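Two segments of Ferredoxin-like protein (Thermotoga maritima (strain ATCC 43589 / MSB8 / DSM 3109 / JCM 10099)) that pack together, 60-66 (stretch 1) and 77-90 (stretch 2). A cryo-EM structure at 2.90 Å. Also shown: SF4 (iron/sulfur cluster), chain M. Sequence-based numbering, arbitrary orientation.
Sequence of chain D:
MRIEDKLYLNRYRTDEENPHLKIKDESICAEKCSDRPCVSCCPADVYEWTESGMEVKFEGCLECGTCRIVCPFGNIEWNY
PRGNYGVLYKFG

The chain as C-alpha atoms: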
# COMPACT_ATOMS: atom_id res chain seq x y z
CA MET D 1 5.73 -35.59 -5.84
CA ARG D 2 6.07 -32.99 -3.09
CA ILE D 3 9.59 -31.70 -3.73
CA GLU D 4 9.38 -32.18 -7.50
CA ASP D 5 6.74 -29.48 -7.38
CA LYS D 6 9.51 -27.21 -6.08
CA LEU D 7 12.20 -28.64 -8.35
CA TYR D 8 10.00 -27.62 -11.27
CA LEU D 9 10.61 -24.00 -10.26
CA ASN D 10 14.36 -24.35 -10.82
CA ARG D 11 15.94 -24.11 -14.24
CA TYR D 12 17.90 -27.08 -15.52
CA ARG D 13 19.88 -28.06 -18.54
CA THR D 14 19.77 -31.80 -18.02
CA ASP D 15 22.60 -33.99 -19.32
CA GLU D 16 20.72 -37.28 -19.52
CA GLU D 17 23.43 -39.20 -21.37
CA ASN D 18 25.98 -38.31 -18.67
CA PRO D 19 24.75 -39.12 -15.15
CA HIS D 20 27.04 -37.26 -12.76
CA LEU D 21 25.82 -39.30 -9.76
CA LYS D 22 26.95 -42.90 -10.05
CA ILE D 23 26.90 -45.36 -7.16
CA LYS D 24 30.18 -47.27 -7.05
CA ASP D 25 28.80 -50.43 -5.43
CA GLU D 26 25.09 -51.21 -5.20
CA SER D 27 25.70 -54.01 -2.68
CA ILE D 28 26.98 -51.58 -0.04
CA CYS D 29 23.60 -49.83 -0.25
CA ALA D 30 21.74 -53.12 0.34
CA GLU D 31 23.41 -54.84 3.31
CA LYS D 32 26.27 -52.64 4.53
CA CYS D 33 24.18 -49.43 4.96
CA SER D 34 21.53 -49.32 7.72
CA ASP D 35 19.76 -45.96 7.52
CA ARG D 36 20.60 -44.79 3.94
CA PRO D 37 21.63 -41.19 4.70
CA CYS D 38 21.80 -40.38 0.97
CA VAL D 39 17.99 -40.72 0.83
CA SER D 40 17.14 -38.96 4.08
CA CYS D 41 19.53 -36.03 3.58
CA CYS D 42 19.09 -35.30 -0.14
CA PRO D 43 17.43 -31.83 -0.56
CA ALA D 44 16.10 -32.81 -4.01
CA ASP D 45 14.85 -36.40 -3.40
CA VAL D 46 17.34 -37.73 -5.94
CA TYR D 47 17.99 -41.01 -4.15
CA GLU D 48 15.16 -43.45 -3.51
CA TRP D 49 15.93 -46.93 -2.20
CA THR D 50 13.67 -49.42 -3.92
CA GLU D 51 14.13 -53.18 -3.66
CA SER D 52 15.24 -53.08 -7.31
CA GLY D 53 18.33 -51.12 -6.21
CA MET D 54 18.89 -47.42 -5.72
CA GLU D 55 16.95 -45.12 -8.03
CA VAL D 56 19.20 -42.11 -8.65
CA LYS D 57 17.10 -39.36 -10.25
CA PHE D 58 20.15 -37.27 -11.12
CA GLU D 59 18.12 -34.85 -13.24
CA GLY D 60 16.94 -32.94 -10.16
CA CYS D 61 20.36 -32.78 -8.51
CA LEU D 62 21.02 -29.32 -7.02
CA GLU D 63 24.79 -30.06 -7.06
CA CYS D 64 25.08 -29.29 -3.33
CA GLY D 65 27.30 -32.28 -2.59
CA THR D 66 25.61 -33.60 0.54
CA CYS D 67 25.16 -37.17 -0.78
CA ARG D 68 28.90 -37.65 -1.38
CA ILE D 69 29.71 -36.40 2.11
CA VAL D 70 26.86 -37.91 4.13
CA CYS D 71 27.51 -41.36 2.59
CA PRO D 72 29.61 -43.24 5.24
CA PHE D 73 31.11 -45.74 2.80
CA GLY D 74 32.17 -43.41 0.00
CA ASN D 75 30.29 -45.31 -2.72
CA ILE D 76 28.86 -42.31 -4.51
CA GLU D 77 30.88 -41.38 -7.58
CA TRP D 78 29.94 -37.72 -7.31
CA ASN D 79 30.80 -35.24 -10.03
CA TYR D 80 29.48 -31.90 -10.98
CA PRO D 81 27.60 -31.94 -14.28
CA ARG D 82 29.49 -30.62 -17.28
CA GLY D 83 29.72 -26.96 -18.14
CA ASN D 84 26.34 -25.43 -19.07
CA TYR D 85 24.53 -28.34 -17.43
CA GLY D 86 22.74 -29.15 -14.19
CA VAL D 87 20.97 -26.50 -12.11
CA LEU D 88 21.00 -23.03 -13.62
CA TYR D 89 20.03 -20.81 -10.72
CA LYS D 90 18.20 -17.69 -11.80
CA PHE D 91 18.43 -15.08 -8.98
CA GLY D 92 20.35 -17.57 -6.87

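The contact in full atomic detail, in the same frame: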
# COMPACT_ATOMS: atom_id res chain seq x y z
N GLY D 60 17.29 -33.96 -11.12
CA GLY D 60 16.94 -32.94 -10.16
C GLY D 60 18.02 -32.54 -9.20
O GLY D 60 17.75 -31.78 -8.27
N CYS D 61 19.23 -33.07 -9.41
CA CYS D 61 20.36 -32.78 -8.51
C CYS D 61 20.65 -31.28 -8.49
O CYS D 61 20.81 -30.68 -9.56
CB CYS D 61 21.61 -33.53 -8.93
SG CYS D 61 22.94 -33.41 -7.70
N LEU D 62 20.70 -30.71 -7.28
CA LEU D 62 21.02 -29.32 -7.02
C LEU D 62 22.50 -29.09 -6.83
O LEU D 62 22.89 -27.97 -6.47
CB LEU D 62 20.26 -28.83 -5.80
CG LEU D 62 18.74 -28.80 -5.93
CD1 LEU D 62 18.11 -28.86 -4.59
CD2 LEU D 62 18.30 -27.55 -6.65
N GLU D 63 23.33 -30.12 -7.04
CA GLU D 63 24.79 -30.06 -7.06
C GLU D 63 25.37 -29.57 -5.74
O GLU D 63 26.44 -28.95 -5.71
CB GLU D 63 25.30 -29.19 -8.21
CG GLU D 63 24.70 -29.47 -9.55
CD GLU D 63 25.22 -28.51 -10.58
OE1 GLU D 63 26.12 -27.72 -10.25
OE2 GLU D 63 24.72 -28.52 -11.71
N CYS D 64 24.62 -29.75 -4.66
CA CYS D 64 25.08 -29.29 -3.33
C CYS D 64 26.31 -30.10 -2.92
O CYS D 64 27.34 -29.49 -2.62
CB CYS D 64 23.99 -29.41 -2.28
SG CYS D 64 23.08 -30.97 -2.35
N GLY D 65 26.19 -31.43 -2.94
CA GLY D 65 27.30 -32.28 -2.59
C GLY D 65 27.12 -33.04 -1.30
O GLY D 65 28.05 -33.67 -0.82
N THR D 66 25.91 -32.97 -0.74
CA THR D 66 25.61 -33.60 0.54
C THR D 66 25.75 -35.11 0.46
O THR D 66 26.30 -35.74 1.37
CB THR D 66 24.19 -33.22 0.97
OG1 THR D 66 24.10 -31.81 1.15
CG2 THR D 66 23.78 -33.91 2.23
N GLU D 77 30.02 -42.05 -6.63
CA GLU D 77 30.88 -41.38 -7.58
C GLU D 77 30.21 -40.06 -7.92
O GLU D 77 29.34 -39.99 -8.78
CB GLU D 77 31.12 -42.24 -8.82
CG GLU D 77 31.95 -41.58 -9.91
CD GLU D 77 33.29 -41.08 -9.41
OE1 GLU D 77 33.99 -41.84 -8.72
OE2 GLU D 77 33.64 -39.92 -9.71
N TRP D 78 30.59 -39.01 -7.21
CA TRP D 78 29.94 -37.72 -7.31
C TRP D 78 30.79 -36.81 -8.18
O TRP D 78 31.96 -36.59 -7.88
CB TRP D 78 29.73 -37.11 -5.93
CG TRP D 78 28.94 -35.85 -5.90
CD1 TRP D 78 27.62 -35.74 -5.66
CD2 TRP D 78 29.42 -34.52 -6.09
NE1 TRP D 78 27.23 -34.43 -5.71
CE2 TRP D 78 28.33 -33.66 -5.97
CE3 TRP D 78 30.68 -33.97 -6.36
CZ2 TRP D 78 28.44 -32.29 -6.10
CZ3 TRP D 78 30.79 -32.61 -6.49
CH2 TRP D 78 29.68 -31.79 -6.36
N ASN D 79 30.20 -36.29 -9.23
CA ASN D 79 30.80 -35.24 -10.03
C ASN D 79 29.82 -34.09 -10.12
O ASN D 79 28.62 -34.24 -9.87
CB ASN D 79 31.13 -35.73 -11.44
CG ASN D 79 32.33 -36.64 -11.47
OD1 ASN D 79 33.41 -36.27 -11.01
ND2 ASN D 79 32.15 -37.84 -11.99
N TYR D 80 30.34 -32.93 -10.46
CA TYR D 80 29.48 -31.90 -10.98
C TYR D 80 29.05 -32.32 -12.38
O TYR D 80 29.75 -33.08 -13.05
CB TYR D 80 30.21 -30.57 -11.04
CG TYR D 80 30.24 -29.83 -9.73
CD1 TYR D 80 29.07 -29.43 -9.11
CD2 TYR D 80 31.45 -29.51 -9.12
CE1 TYR D 80 29.10 -28.75 -7.92
CE2 TYR D 80 31.48 -28.84 -7.93
CZ TYR D 80 30.31 -28.46 -7.33
OH TYR D 80 30.35 -27.78 -6.14
N PRO D 81 27.91 -31.83 -12.85
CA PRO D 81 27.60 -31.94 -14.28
C PRO D 81 28.60 -31.13 -15.09
O PRO D 81 29.33 -30.29 -14.56
CB PRO D 81 26.19 -31.38 -14.39
CG PRO D 81 25.64 -31.49 -13.05
CD PRO D 81 26.76 -31.30 -12.10
N ARG D 82 28.58 -31.34 -16.40
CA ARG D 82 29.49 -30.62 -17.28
C ARG D 82 29.15 -29.13 -17.31
O ARG D 82 28.17 -28.67 -16.71
CB ARG D 82 29.42 -31.19 -18.70
CG ARG D 82 29.53 -32.68 -18.78
CD ARG D 82 29.59 -33.13 -20.22
NE ARG D 82 28.29 -33.02 -20.87
CZ ARG D 82 28.11 -33.06 -22.18
NH1 ARG D 82 29.15 -33.21 -22.99
NH2 ARG D 82 26.89 -32.95 -22.69
N GLY D 83 30.00 -28.37 -17.98
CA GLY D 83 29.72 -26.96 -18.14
C GLY D 83 28.45 -26.75 -18.95
O GLY D 83 28.16 -27.52 -19.87
N ASN D 84 27.67 -25.75 -18.54
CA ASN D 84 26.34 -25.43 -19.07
C ASN D 84 25.35 -26.57 -18.85
O ASN D 84 24.48 -26.81 -19.68
CB ASN D 84 26.39 -25.05 -20.56
CG ASN D 84 25.43 -23.97 -20.91
OD1 ASN D 84 24.56 -23.62 -20.12
ND2 ASN D 84 25.55 -23.44 -22.12
N TYR D 85 25.47 -27.27 -17.73
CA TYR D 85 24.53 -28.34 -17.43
C TYR D 85 24.24 -28.38 -15.94
O TYR D 85 24.99 -27.81 -15.14
CB TYR D 85 25.04 -29.70 -17.91
CG TYR D 85 24.89 -29.92 -19.40
CD1 TYR D 85 23.66 -30.25 -19.94
CD2 TYR D 85 25.97 -29.77 -20.25
CE1 TYR D 85 23.52 -30.43 -21.30
CE2 TYR D 85 25.83 -29.95 -21.60
CZ TYR D 85 24.60 -30.28 -22.12
OH TYR D 85 24.46 -30.46 -23.47
N GLY D 86 23.15 -29.04 -15.58
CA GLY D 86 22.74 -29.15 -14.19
C GLY D 86 21.78 -28.06 -13.80
O GLY D 86 21.04 -27.58 -14.65
N VAL D 87 21.76 -27.66 -12.52
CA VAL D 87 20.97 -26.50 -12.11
C VAL D 87 21.52 -25.25 -12.76
O VAL D 87 22.74 -25.10 -12.96
CB VAL D 87 20.95 -26.31 -10.59
CG1 VAL D 87 20.06 -27.29 -9.95
CG2 VAL D 87 22.33 -26.45 -10.01
N LEU D 88 20.63 -24.35 -13.14
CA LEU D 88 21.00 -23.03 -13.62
C LEU D 88 20.18 -22.07 -12.78
O LEU D 88 19.05 -21.75 -13.13
CB LEU D 88 20.76 -22.87 -15.10
CG LEU D 88 21.49 -23.88 -15.99
CD1 LEU D 88 20.92 -23.86 -17.37
CD2 LEU D 88 22.97 -23.61 -16.01
N TYR D 89 20.76 -21.64 -11.66
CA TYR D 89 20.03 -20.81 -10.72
C TYR D 89 19.82 -19.42 -11.29
O TYR D 89 20.78 -18.70 -11.57
CB TYR D 89 20.78 -20.72 -9.40
CG TYR D 89 20.77 -21.97 -8.56
CD1 TYR D 89 19.58 -22.61 -8.24
CD2 TYR D 89 21.95 -22.49 -8.07
CE1 TYR D 89 19.58 -23.74 -7.47
CE2 TYR D 89 21.95 -23.62 -7.30
CZ TYR D 89 20.78 -24.24 -7.00
OH TYR D 89 20.80 -25.36 -6.22
N LYS D 90 18.57 -19.06 -11.51
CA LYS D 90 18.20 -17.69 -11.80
C LYS D 90 17.87 -17.03 -10.46
O LYS D 90 17.19 -17.62 -9.63
CB LYS D 90 17.02 -17.65 -12.78
CG LYS D 90 15.76 -18.37 -12.32
CD LYS D 90 14.66 -18.38 -13.32
CE LYS D 90 13.40 -18.86 -12.63
NZ LYS D 90 13.54 -20.26 -12.14
FE1 SF4 M . 22.30 -33.70 -6.08
FE2 SF4 M . 22.71 -32.33 -3.43
FE3 SF4 M . 23.80 -35.10 -3.88
FE4 SF4 M . 20.82 -34.68 -3.64
S1 SF4 M . 22.52 -34.20 -2.43
S2 SF4 M . 22.11 -35.58 -5.09
S3 SF4 M . 21.01 -32.80 -4.64
S4 SF4 M . 23.99 -33.23 -4.88

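Stretch 1 is an irregular loop that wraps one side of the iron/sulfur cluster, and stretch 2 packs against it. Cys-61 anchors the loop, its SG binding FE1 of SF4 at 1.8 Å. The same sulfur accepts a hydrogen bond from the backbone of Glu-63 (N to Cys-61 SG, 3.4 Å), so the sulfur that binds the iron also holds the backbone two residues on. Toward stretch 2 Cys-61 offers mainly its carbonyl, with O 3.5 Å from Val-87 CG1.

Leu-62 makes the apolar part of the contact. Its CD2 lies 4.1 Å from Tyr-89 CE1, meeting the tyrosine ring at its edge. The CA-to-CB bond of Val-87 points toward stretch 1, and CG1 comes within 3.7 Å of Leu-62 CD2.

Glu-63 is covered most extensively by stretch 2. Its extended side chain reaches the backbone around Gly-86, where OE2 accepts a weak hydrogen bond from Val-87 N (3.2 Å, 129° at the hydrogen). The carboxylate also approaches Pro-81, with OE2 3.4 Å from CG, and both its oxygens have hydrogen-bonding partners elsewhere in the structure. Gly-86 CA is only 3.2 Å from Glu-63 OE2; a CB there would fall 1.8 Å from that oxygen, a clash, and the backbone angles of Gly-86 independently call for glycine. The Glu-63 carbonyl faces two aromatic edges, with O 3.5 Å from Tyr-80 CE1 and 3.9 Å from Trp-78 CZ2.

The CA-to-CB bond of Cys-64 points away from stretch 2, and its SG binds FE2 at 1.8 Å. Gly-65, at the N-cap position of the following helix, brings CA to 3.7 Å from Trp-78 CZ2, while its positive phi favors glycine. The indole also borders the cluster, with Trp-78 NE1 3.6 Å from SF4 S4, so the indole lies against both the loop and the cluster that the loop's cysteines bind.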